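Local coordinates for ASCH domain-containing protein (Enterococcus faecalis, PDB 1T62), which is of unknown function but carries an ASCH domain of the PUA clan, for which a role in RNA binding has been proposed, at residues Met20-Phe28 / Gln70-Gln78; Ala83-Pro94 / Leu140-Leu151. One frame throughout, in Å; residues are numbered along the deposited sequence.

Contact 1 of 2, residues Met20-Phe28 / Gln70-Gln78; sequences MLMPDVWMF and QYDIILDGQ
Val25 and Trp26 pair with Ile73 and Ile74 in a parallel bridge that adds a strand, outermost within this chain, to the mixed sheet of this ASCH domain. The axes of strands 24-27 and 71-75 cross at -28°, and the chains are tied where Ile73 N donates to Asp24 O (3.0 Å), Trp26 N to Ile73 O (3.1 Å) and Leu75 N to Trp26 O (2.8 Å).

On the sheet face of Val25 and Ile73, the isoleucine is the bump. Its CD1 end fills a hollow between Met22 CG and Val25 CG1, while its CG1 lies against Pro23 CG at 3.6 Å. Val25 and Ile73 point the same way, side by side, and Val5 of helix 2-16 covers both. Further along, the methyl end of Met27 reaches past the strand to the backbone of Gly77. At the opposite end, Met20 SD meets the Tyr71 ring obliquely, a Met-aromatic contact with its sulfur 3.7 Å from CE1.

The other face is shaped by the indole. A chi1 of 38° sets Trp26 CG between its backbone N and carbonyl carbon, bringing the ring back over the neighbouring strand. Ile74, bent at chi2 (-59°), places CD1 over the face of the six-membered ring, close to its normal, in a CH-pi contact; the same side chain presses CG2 on Phe28 CE2. Phe28 in turn has Trp26 CZ3 over the centre of its ring. His165 of the second subunit, part of the C-terminal histidine tag, stacks on the indole.

Two hydrogen bonds hold the Asp72 carboxylate. Gln70 NE2 reaches the syn lone pair of Asp72 OD1, which leaves OD2 for the tryptophan: Trp26 NE1 donates to Asp72 OD2 at 2.8 Å, in the indole plane and on the anti side of the carboxylate.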
loop_
_atom_site.group_PDB
_atom_site.type_symbol
_atom_site.label_atom_id
_atom_site.label_comp_id
_atom_site.label_asym_id
_atom_site.label_seq_id
_atom_site.Cartn_x
_atom_site.Cartn_y
_atom_site.Cartn_z
ATOM N N MET B 20 -7.926 24.265 -0.009
ATOM C CA MET B 20 -6.882 24.013 -0.991
ATOM C C MET B 20 -7.274 22.788 -1.822
ATOM O O MET B 20 -8.290 22.156 -1.551
ATOM C CB MET B 20 -5.549 23.799 -0.262
ATOM C CG MET B 20 -5.197 24.964 0.662
ATOM S SD MET B 20 -3.810 24.717 1.799
ATOM C CE MET B 20 -4.602 23.835 3.140
ATOM N N LEU B 21 -6.490 22.460 -2.841
ATOM C CA LEU B 21 -6.789 21.293 -3.664
ATOM C C LEU B 21 -6.080 20.108 -3.046
ATOM O O LEU B 21 -5.039 20.273 -2.413
ATOM C CB LEU B 21 -6.279 21.487 -5.084
ATOM C CG LEU B 21 -6.829 22.711 -5.807
ATOM C CD1 LEU B 21 -5.687 23.706 -6.095
ATOM C CD2 LEU B 21 -7.530 22.255 -7.090
ATOM N N MET B 22 -6.630 18.912 -3.224
ATOM C CA MET B 22 -5.997 17.732 -2.650
ATOM C C MET B 22 -4.614 17.586 -3.261
ATOM O O MET B 22 -4.445 17.685 -4.469
ATOM C CB MET B 22 -6.835 16.478 -2.909
ATOM C CG MET B 22 -6.346 15.264 -2.137
ATOM S SD MET B 22 -7.595 13.970 -1.976
ATOM C CE MET B 22 -7.278 13.001 -3.441
ATOM N N PRO B 23 -3.602 17.373 -2.424
ATOM C CA PRO B 23 -2.227 17.220 -2.889
ATOM C C PRO B 23 -1.978 15.814 -3.420
ATOM O O PRO B 23 -2.895 15.002 -3.501
ATOM C CB PRO B 23 -1.423 17.497 -1.627
ATOM C CG PRO B 23 -2.257 16.821 -0.586
ATOM C CD PRO B 23 -3.670 17.273 -0.956
ATOM N N ASP B 24 -0.734 15.529 -3.778
ATOM C CA ASP B 24 -0.373 14.211 -4.262
ATOM C C ASP B 24 -0.448 13.274 -3.055
ATOM O O ASP B 24 -0.246 13.707 -1.911
ATOM C CB ASP B 24 1.060 14.225 -4.788
ATOM C CG ASP B 24 1.283 15.273 -5.858
ATOM O OD1 ASP B 24 2.415 15.800 -5.943
ATOM O OD2 ASP B 24 0.333 15.563 -6.618
ATOM N N VAL B 25 -0.761 12.002 -3.300
ATOM C CA VAL B 25 -0.815 11.020 -2.224
ATOM C C VAL B 25 0.127 9.907 -2.650
ATOM O O VAL B 25 0.145 9.534 -3.813
ATOM C CB VAL B 25 -2.250 10.462 -2.006
ATOM C CG1 VAL B 25 -3.262 11.598 -2.046
ATOM C CG2 VAL B 25 -2.574 9.410 -3.024
ATOM N N TRP B 26 0.923 9.391 -1.723
ATOM C CA TRP B 26 1.881 8.341 -2.050
ATOM C C TRP B 26 2.409 7.711 -0.792
ATOM O O TRP B 26 2.220 8.252 0.289
ATOM C CB TRP B 26 3.064 8.921 -2.826
ATOM C CG TRP B 26 3.526 10.291 -2.363
ATOM C CD1 TRP B 26 3.032 11.497 -2.767
ATOM C CD2 TRP B 26 4.549 10.586 -1.401
ATOM N NE1 TRP B 26 3.678 12.523 -2.119
ATOM C CE2 TRP B 26 4.616 11.994 -1.275
ATOM C CE3 TRP B 26 5.415 9.798 -0.629
ATOM C CZ2 TRP B 26 5.516 12.637 -0.410
ATOM C CZ3 TRP B 26 6.317 10.444 0.245
ATOM C CH2 TRP B 26 6.354 11.852 0.340
ATOM N N MET B 27 3.058 6.560 -0.927
ATOM C CA MET B 27 3.646 5.904 0.230
ATOM C C MET B 27 5.151 6.007 0.024
ATOM O O MET B 27 5.600 6.231 -1.100
ATOM C CB MET B 27 3.196 4.442 0.344
ATOM C CG MET B 27 3.769 3.496 -0.677
ATOM S SD MET B 27 3.121 1.813 -0.462
ATOM C CE MET B 27 4.441 1.026 0.325
ATOM N N PHE B 28 5.931 5.882 1.096
ATOM C CA PHE B 28 7.381 5.985 0.981
ATOM C C PHE B 28 7.961 4.687 0.483
ATOM O O PHE B 28 7.449 3.615 0.791
ATOM C CB PHE B 28 8.002 6.303 2.329
ATOM C CG PHE B 28 7.870 7.729 2.737
ATOM C CD1 PHE B 28 8.837 8.651 2.389
ATOM C CD2 PHE B 28 6.800 8.145 3.516
ATOM C CE1 PHE B 28 8.746 9.969 2.823
ATOM C CE2 PHE B 28 6.691 9.460 3.957
ATOM C CZ PHE B 28 7.666 10.379 3.615
ATOM N N GLN B 70 4.111 23.163 0.288
ATOM C CA GLN B 70 3.097 22.250 -0.228
ATOM C C GLN B 70 2.794 21.111 0.738
ATOM O O GLN B 70 3.535 20.885 1.693
ATOM C CB GLN B 70 3.553 21.645 -1.545
ATOM C CG GLN B 70 4.707 20.687 -1.371
ATOM C CD GLN B 70 4.891 19.765 -2.553
ATOM O OE1 GLN B 70 5.152 20.205 -3.672
ATOM N NE2 GLN B 70 4.755 18.471 -2.308
ATOM N N TYR B 71 1.702 20.394 0.473
ATOM C CA TYR B 71 1.295 19.258 1.296
ATOM C C TYR B 71 1.309 17.940 0.527
ATOM O O TYR B 71 1.189 17.900 -0.697
ATOM C CB TYR B 71 -0.112 19.448 1.856
ATOM C CG TYR B 71 -0.283 20.618 2.785
ATOM C CD1 TYR B 71 -0.607 21.879 2.292
ATOM C CD2 TYR B 71 -0.151 20.458 4.159
ATOM C CE1 TYR B 71 -0.802 22.953 3.147
ATOM C CE2 TYR B 71 -0.337 21.521 5.029
ATOM C CZ TYR B 71 -0.660 22.769 4.519
ATOM O OH TYR B 71 -0.815 23.841 5.376
ATOM N N ASP B 72 1.452 16.859 1.276
ATOM C CA ASP B 72 1.454 15.533 0.702
ATOM C C ASP B 72 0.733 14.582 1.633
ATOM O O ASP B 72 1.038 14.516 2.823
ATOM C CB ASP B 72 2.873 15.033 0.493
ATOM C CG ASP B 72 3.620 15.832 -0.538
ATOM O OD1 ASP B 72 4.008 16.979 -0.222
ATOM O OD2 ASP B 72 3.814 15.314 -1.659
ATOM N N ILE B 73 -0.243 13.861 1.092
ATOM C CA ILE B 73 -0.968 12.887 1.881
ATOM C C ILE B 73 -0.092 11.637 1.823
ATOM O O ILE B 73 0.320 11.218 0.746
ATOM C CB ILE B 73 -2.365 12.647 1.271
ATOM C CG1 ILE B 73 -3.159 13.958 1.320
ATOM C CG2 ILE B 73 -3.103 11.568 2.034
ATOM C CD1 ILE B 73 -4.492 13.927 0.589
ATOM N N ILE B 74 0.220 11.062 2.979
ATOM C CA ILE B 74 1.081 9.879 3.038
ATOM C C ILE B 74 0.360 8.564 3.332
ATOM O O ILE B 74 -0.413 8.474 4.284
ATOM C CB ILE B 74 2.159 10.064 4.098
ATOM C CG1 ILE B 74 3.037 11.255 3.732
ATOM C CG2 ILE B 74 2.952 8.797 4.249
ATOM C CD1 ILE B 74 3.707 11.118 2.391
ATOM N N LEU B 75 0.631 7.543 2.523
ATOM C CA LEU B 75 0.011 6.235 2.707
ATOM C C LEU B 75 0.994 5.274 3.335
ATOM O O LEU B 75 2.205 5.443 3.185
ATOM C CB LEU B 75 -0.435 5.663 1.369
ATOM C CG LEU B 75 -1.498 6.465 0.628
ATOM C CD1 LEU B 75 -1.822 5.782 -0.685
ATOM C CD2 LEU B 75 -2.745 6.568 1.489
ATOM N N ASP B 76 0.479 4.273 4.044
ATOM C CA ASP B 76 1.341 3.271 4.667
ATOM C C ASP B 76 1.503 2.090 3.702
ATOM O O ASP B 76 1.035 2.152 2.560
ATOM C CB ASP B 76 0.768 2.816 6.021
ATOM C CG ASP B 76 -0.575 2.093 5.902
ATOM O OD1 ASP B 76 -1.243 2.179 4.849
ATOM O OD2 ASP B 76 -0.973 1.442 6.890
ATOM N N GLY B 77 2.178 1.037 4.147
ATOM C CA GLY B 77 2.395 -0.121 3.296
ATOM C C GLY B 77 1.158 -0.701 2.633
ATOM O O GLY B 77 1.236 -1.205 1.510
ATOM N N GLN B 78 0.017 -0.634 3.321
ATOM C CA GLN B 78 -1.242 -1.155 2.794
ATOM C C GLN B 78 -2.025 -0.109 2.029
ATOM O O GLN B 78 -3.250 -0.165 1.986
ATOM C CB GLN B 78 -2.130 -1.681 3.916
ATOM C CG GLN B 78 -1.601 -2.908 4.588
ATOM C CD GLN B 78 -0.514 -2.596 5.572
ATOM O OE1 GLN B 78 0.187 -3.490 6.036
ATOM N NE2 GLN B 78 -0.371 -1.321 5.913
#

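Contact 2 of 2, residues Ala83-Pro94 / Leu140-Leu151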
loop_
_atom_site.group_PDB
_atom_site.type_symbol
_atom_site.label_atom_id
_atom_site.label_comp_id
_atom_site.label_asym_id
_atom_site.label_seq_id
_atom_site.Cartn_x
_atom_site.Cartn_y
_atom_site.Cartn_z
ATOM N N ALA B 83 -0.789 9.826 7.256
ATOM C CA ALA B 83 -0.733 11.162 7.828
ATOM C C ALA B 83 -0.499 12.151 6.712
ATOM O O ALA B 83 -0.169 11.760 5.599
ATOM C CB ALA B 83 0.392 11.257 8.837
ATOM N N ILE B 84 -0.699 13.429 6.993
ATOM C CA ILE B 84 -0.442 14.434 5.981
ATOM C C ILE B 84 0.716 15.308 6.496
ATOM O O ILE B 84 0.838 15.571 7.696
ATOM C CB ILE B 84 -1.728 15.251 5.626
ATOM C CG1 ILE B 84 -1.458 16.736 5.752
ATOM C CG2 ILE B 84 -2.899 14.813 6.447
ATOM C CD1 ILE B 84 -0.980 17.320 4.459
ATOM N N ILE B 85 1.591 15.721 5.582
ATOM C CA ILE B 85 2.759 16.498 5.952
ATOM C C ILE B 85 2.925 17.797 5.176
ATOM O O ILE B 85 2.382 17.963 4.084
ATOM C CB ILE B 85 4.009 15.656 5.743
ATOM C CG1 ILE B 85 4.171 15.328 4.261
ATOM C CG2 ILE B 85 3.869 14.352 6.493
ATOM C CD1 ILE B 85 5.465 14.656 3.932
ATOM N N ARG B 86 3.690 18.719 5.746
ATOM C CA ARG B 86 3.940 19.987 5.083
ATOM C C ARG B 86 5.434 20.179 4.858
ATOM O O ARG B 86 6.239 20.011 5.777
ATOM C CB ARG B 86 3.406 21.151 5.905
ATOM C CG ARG B 86 3.075 22.311 5.025
ATOM C CD ARG B 86 3.822 23.556 5.382
ATOM N NE ARG B 86 3.116 24.322 6.398
ATOM C CZ ARG B 86 3.245 24.101 7.693
ATOM N NH1 ARG B 86 4.056 23.137 8.101
ATOM N NH2 ARG B 86 2.579 24.838 8.566
ATOM N N THR B 87 5.803 20.530 3.632
ATOM C CA THR B 87 7.204 20.736 3.292
ATOM C C THR B 87 7.638 22.149 3.668
ATOM O O THR B 87 7.054 23.124 3.209
ATOM C CB THR B 87 7.436 20.517 1.778
ATOM O OG1 THR B 87 6.931 19.227 1.394
ATOM C CG2 THR B 87 8.909 20.579 1.458
ATOM N N THR B 88 8.657 22.254 4.515
ATOM C CA THR B 88 9.163 23.552 4.949
ATOM C C THR B 88 10.439 23.890 4.199
ATOM O O THR B 88 10.957 25.000 4.315
ATOM C CB THR B 88 9.502 23.562 6.459
ATOM O OG1 THR B 88 10.387 22.477 6.760
ATOM C CG2 THR B 88 8.258 23.411 7.301
ATOM N N LYS B 89 10.941 22.941 3.413
ATOM C CA LYS B 89 12.189 23.159 2.686
ATOM C C LYS B 89 12.372 22.203 1.510
ATOM O O LYS B 89 12.099 21.028 1.618
ATOM C CB LYS B 89 13.340 22.997 3.684
ATOM C CG LYS B 89 14.747 23.199 3.163
ATOM C CD LYS B 89 15.735 22.968 4.301
ATOM C CE LYS B 89 17.152 23.043 3.818
ATOM N NZ LYS B 89 17.363 22.119 2.674
ATOM N N VAL B 90 12.820 22.720 0.378
ATOM C CA VAL B 90 13.072 21.890 -0.799
ATOM C C VAL B 90 14.496 22.214 -1.227
ATOM O O VAL B 90 14.855 23.385 -1.391
ATOM C CB VAL B 90 12.113 22.224 -1.981
ATOM C CG1 VAL B 90 12.482 21.394 -3.209
ATOM C CG2 VAL B 90 10.671 21.957 -1.578
ATOM N N GLU B 91 15.313 21.188 -1.408
ATOM C CA GLU B 91 16.686 21.430 -1.799
ATOM C C GLU B 91 17.238 20.399 -2.757
ATOM O O GLU B 91 16.994 19.206 -2.608
ATOM C CB GLU B 91 17.569 21.506 -0.554
ATOM C CG GLU B 91 19.047 21.554 -0.845
ATOM C CD GLU B 91 19.849 21.818 0.398
ATOM O OE1 GLU B 91 19.510 21.234 1.447
ATOM O OE2 GLU B 91 20.820 22.603 0.330
ATOM N N ILE B 92 17.997 20.880 -3.737
ATOM C CA ILE B 92 18.627 20.029 -4.741
ATOM C C ILE B 92 20.115 19.887 -4.442
ATOM O O ILE B 92 20.815 20.891 -4.377
ATOM C CB ILE B 92 18.478 20.637 -6.145
ATOM C CG1 ILE B 92 16.999 20.820 -6.478
ATOM C CG2 ILE B 92 19.147 19.749 -7.166
ATOM C CD1 ILE B 92 16.774 21.421 -7.818
ATOM N N MET B 93 20.591 18.653 -4.252
ATOM C CA MET B 93 22.012 18.420 -3.968
ATOM C C MET B 93 22.516 17.095 -4.534
ATOM O O MET B 93 21.774 16.117 -4.596
ATOM C CB MET B 93 22.273 18.440 -2.465
ATOM C CG MET B 93 21.879 17.163 -1.773
ATOM S SD MET B 93 22.243 17.200 -0.027
ATOM C CE MET B 93 20.631 17.675 0.615
ATOM N N PRO B 94 23.797 17.045 -4.947
ATOM C CA PRO B 94 24.413 15.840 -5.513
ATOM C C PRO B 94 24.448 14.755 -4.452
ATOM O O PRO B 94 24.800 15.030 -3.306
ATOM C CB PRO B 94 25.811 16.312 -5.890
ATOM C CG PRO B 94 25.631 17.788 -6.105
ATOM C CD PRO B 94 24.760 18.153 -4.940
ATOM N N LEU B 140 21.887 14.153 -9.136
ATOM C CA LEU B 140 21.243 15.165 -8.319
ATOM C C LEU B 140 20.007 14.599 -7.604
ATOM O O LEU B 140 19.240 13.837 -8.187
ATOM C CB LEU B 140 20.841 16.334 -9.223
ATOM C CG LEU B 140 21.743 17.565 -9.424
ATOM C CD1 LEU B 140 23.109 17.347 -8.798
ATOM C CD2 LEU B 140 21.861 17.883 -10.906
ATOM N N LEU B 141 19.829 14.972 -6.338
ATOM C CA LEU B 141 18.680 14.538 -5.541
ATOM C C LEU B 141 17.771 15.708 -5.224
ATOM O O LEU B 141 18.223 16.845 -5.091
ATOM C CB LEU B 141 19.118 13.960 -4.206
ATOM C CG LEU B 141 19.697 12.565 -4.152
ATOM C CD1 LEU B 141 20.176 12.299 -2.741
ATOM C CD2 LEU B 141 18.643 11.556 -4.564
ATOM N N VAL B 142 16.485 15.419 -5.092
ATOM C CA VAL B 142 15.515 16.439 -4.741
ATOM C C VAL B 142 15.124 16.147 -3.287
ATOM O O VAL B 142 14.384 15.200 -3.001
ATOM C CB VAL B 142 14.287 16.369 -5.660
ATOM C CG1 VAL B 142 13.249 17.381 -5.213
ATOM C CG2 VAL B 142 14.708 16.636 -7.101
ATOM N N CYS B 143 15.647 16.961 -2.373
ATOM C CA CYS B 143 15.408 16.795 -0.946
ATOM C C CYS B 143 14.306 17.682 -0.345
ATOM O O CYS B 143 14.246 18.889 -0.601
ATOM C CB CYS B 143 16.721 17.029 -0.198
ATOM S SG CYS B 143 18.100 15.984 -0.764
ATOM N N GLN B 144 13.444 17.063 0.465
ATOM C CA GLN B 144 12.339 17.749 1.133
ATOM C C GLN B 144 12.393 17.607 2.640
ATOM O O GLN B 144 12.627 16.526 3.166
ATOM C CB GLN B 144 10.999 17.189 0.686
ATOM C CG GLN B 144 10.619 17.492 -0.731
ATOM C CD GLN B 144 9.336 16.796 -1.115
ATOM O OE1 GLN B 144 8.247 17.130 -0.629
ATOM N NE2 GLN B 144 9.458 15.803 -1.982
ATOM N N SER B 145 12.170 18.710 3.334
ATOM C CA SER B 145 12.143 18.706 4.784
ATOM C C SER B 145 10.722 19.110 5.125
ATOM O O SER B 145 10.263 20.196 4.769
ATOM C CB SER B 145 13.155 19.691 5.327
ATOM O OG SER B 145 14.459 19.267 4.968
ATOM N N PHE B 146 10.025 18.206 5.799
ATOM C CA PHE B 146 8.630 18.403 6.143
ATOM C C PHE B 146 8.345 18.188 7.628
ATOM O O PHE B 146 9.226 17.788 8.394
ATOM C CB PHE B 146 7.783 17.405 5.343
ATOM C CG PHE B 146 8.239 15.977 5.501
ATOM C CD1 PHE B 146 9.250 15.457 4.695
ATOM C CD2 PHE B 146 7.727 15.177 6.527
ATOM C CE1 PHE B 146 9.750 14.170 4.904
ATOM C CE2 PHE B 146 8.223 13.883 6.749
ATOM C CZ PHE B 146 9.236 13.383 5.935
ATOM N N GLU B 147 7.096 18.454 8.007
ATOM C CA GLU B 147 6.625 18.249 9.364
ATOM C C GLU B 147 5.261 17.564 9.295
ATOM O O GLU B 147 4.440 17.896 8.440
ATOM C CB GLU B 147 6.540 19.576 10.138
ATOM C CG GLU B 147 5.693 20.700 9.554
ATOM C CD GLU B 147 5.850 22.001 10.370
ATOM O OE1 GLU B 147 5.292 23.055 9.991
ATOM O OE2 GLU B 147 6.549 21.969 11.411
ATOM N N VAL B 148 5.042 16.568 10.152
ATOM C CA VAL B 148 3.766 15.870 10.166
ATOM C C VAL B 148 2.735 16.839 10.699
ATOM O O VAL B 148 2.780 17.281 11.851
ATOM C CB VAL B 148 3.814 14.603 11.023
ATOM C CG1 VAL B 148 2.386 14.169 11.414
ATOM C CG2 VAL B 148 4.496 13.500 10.224
ATOM N N VAL B 149 1.794 17.148 9.824
ATOM C CA VAL B 149 0.759 18.132 10.080
ATOM C C VAL B 149 -0.617 17.544 10.443
ATOM O O VAL B 149 -1.518 18.265 10.833
ATOM C CB VAL B 149 0.715 19.060 8.819
ATOM C CG1 VAL B 149 -0.633 19.009 8.147
ATOM C CG2 VAL B 149 1.163 20.447 9.186
ATOM N N ASP B 150 -0.769 16.230 10.333
ATOM C CA ASP B 150 -2.035 15.580 10.654
ATOM C C ASP B 150 -1.893 14.058 10.545
ATOM O O ASP B 150 -1.200 13.553 9.667
ATOM C CB ASP B 150 -3.127 16.090 9.706
ATOM C CG ASP B 150 -4.533 15.630 10.105
ATOM O OD1 ASP B 150 -5.501 16.060 9.434
ATOM O OD2 ASP B 150 -4.692 14.846 11.073
ATOM N N LEU B 151 -2.529 13.332 11.460
ATOM C CA LEU B 151 -2.498 11.872 11.448
ATOM C C LEU B 151 -3.881 11.380 11.045
ATOM O O LEU B 151 -4.887 12.006 11.391
ATOM C CB LEU B 151 -2.169 11.329 12.833
ATOM C CG LEU B 151 -0.800 11.631 13.435
ATOM C CD1 LEU B 151 -0.756 11.090 14.849
ATOM C CD2 LEU B 151 0.294 11.008 12.578
#
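Ala83-Pro94 and Leu140-Leu151 run antiparallel, their axes 147° apart before the corner at Thr88 and 152° after it, with the pairing shifted by one residue at two places. At Thr88 and Lys89, which both face Ser145, Ser145 O takes Thr88 N nearly end-on at 2.6 Å, Thr88 OG1 from above the carbonyl plane at 3.0 Å, and Lys89 N weakly. The second shift sets Val149 and Asp150 against Ile84, whose O receives Val149 N at 2.8 Å and, weakly, Asp150 N.

On one face, Ile85 swings CG1 between its backbone N and carbonyl carbon (chi1 64°), which carries CD1 over the Phe146 ring, a CH-pi contact offset toward the rim. Next to it, Thr87 OG1 donates in the carbonyl plane to a lone pair of Gln144 OE1 (3.2 Å). On the other face Ile84 CG1 packs on Val149 CG1, while Met93 CE touches Cys143 SG. Arg86 and Glu147 lie side by side there as a salt bridge whose exact geometry is doubtful. Val43 of helix 33-44 covers Phe146, and Phe8 of helix 2-16 covers Ile84. The arrangement is a long, twisted antiparallel strand pair with two classic beta bulges, in the mixed sheet of the ASCH domain.

Contacts 1 and 2 belong to one sheet, their centres about 12 Å apart, and are joined through strands 71-75 and 81-94, which follow each other in the chain and are neighbours in the sheet. Probable hydrogen bonds run from Ile74 N to Ala83 O (2.7 Å) and between Thr87 N and Gln70 O (3.0 Å). Tyr71 of contact 1 also packs on contact 2, with CD2 3.3 Å from Ile84 CD1 and CE2 3.5 Å from Arg86 CG. A further tie spans the two strands between: Phe28 of segment 20-28 touches Phe146 of segment 140-151. With no ligand in either contact and no assigned active site, what the two share is the sheet itself.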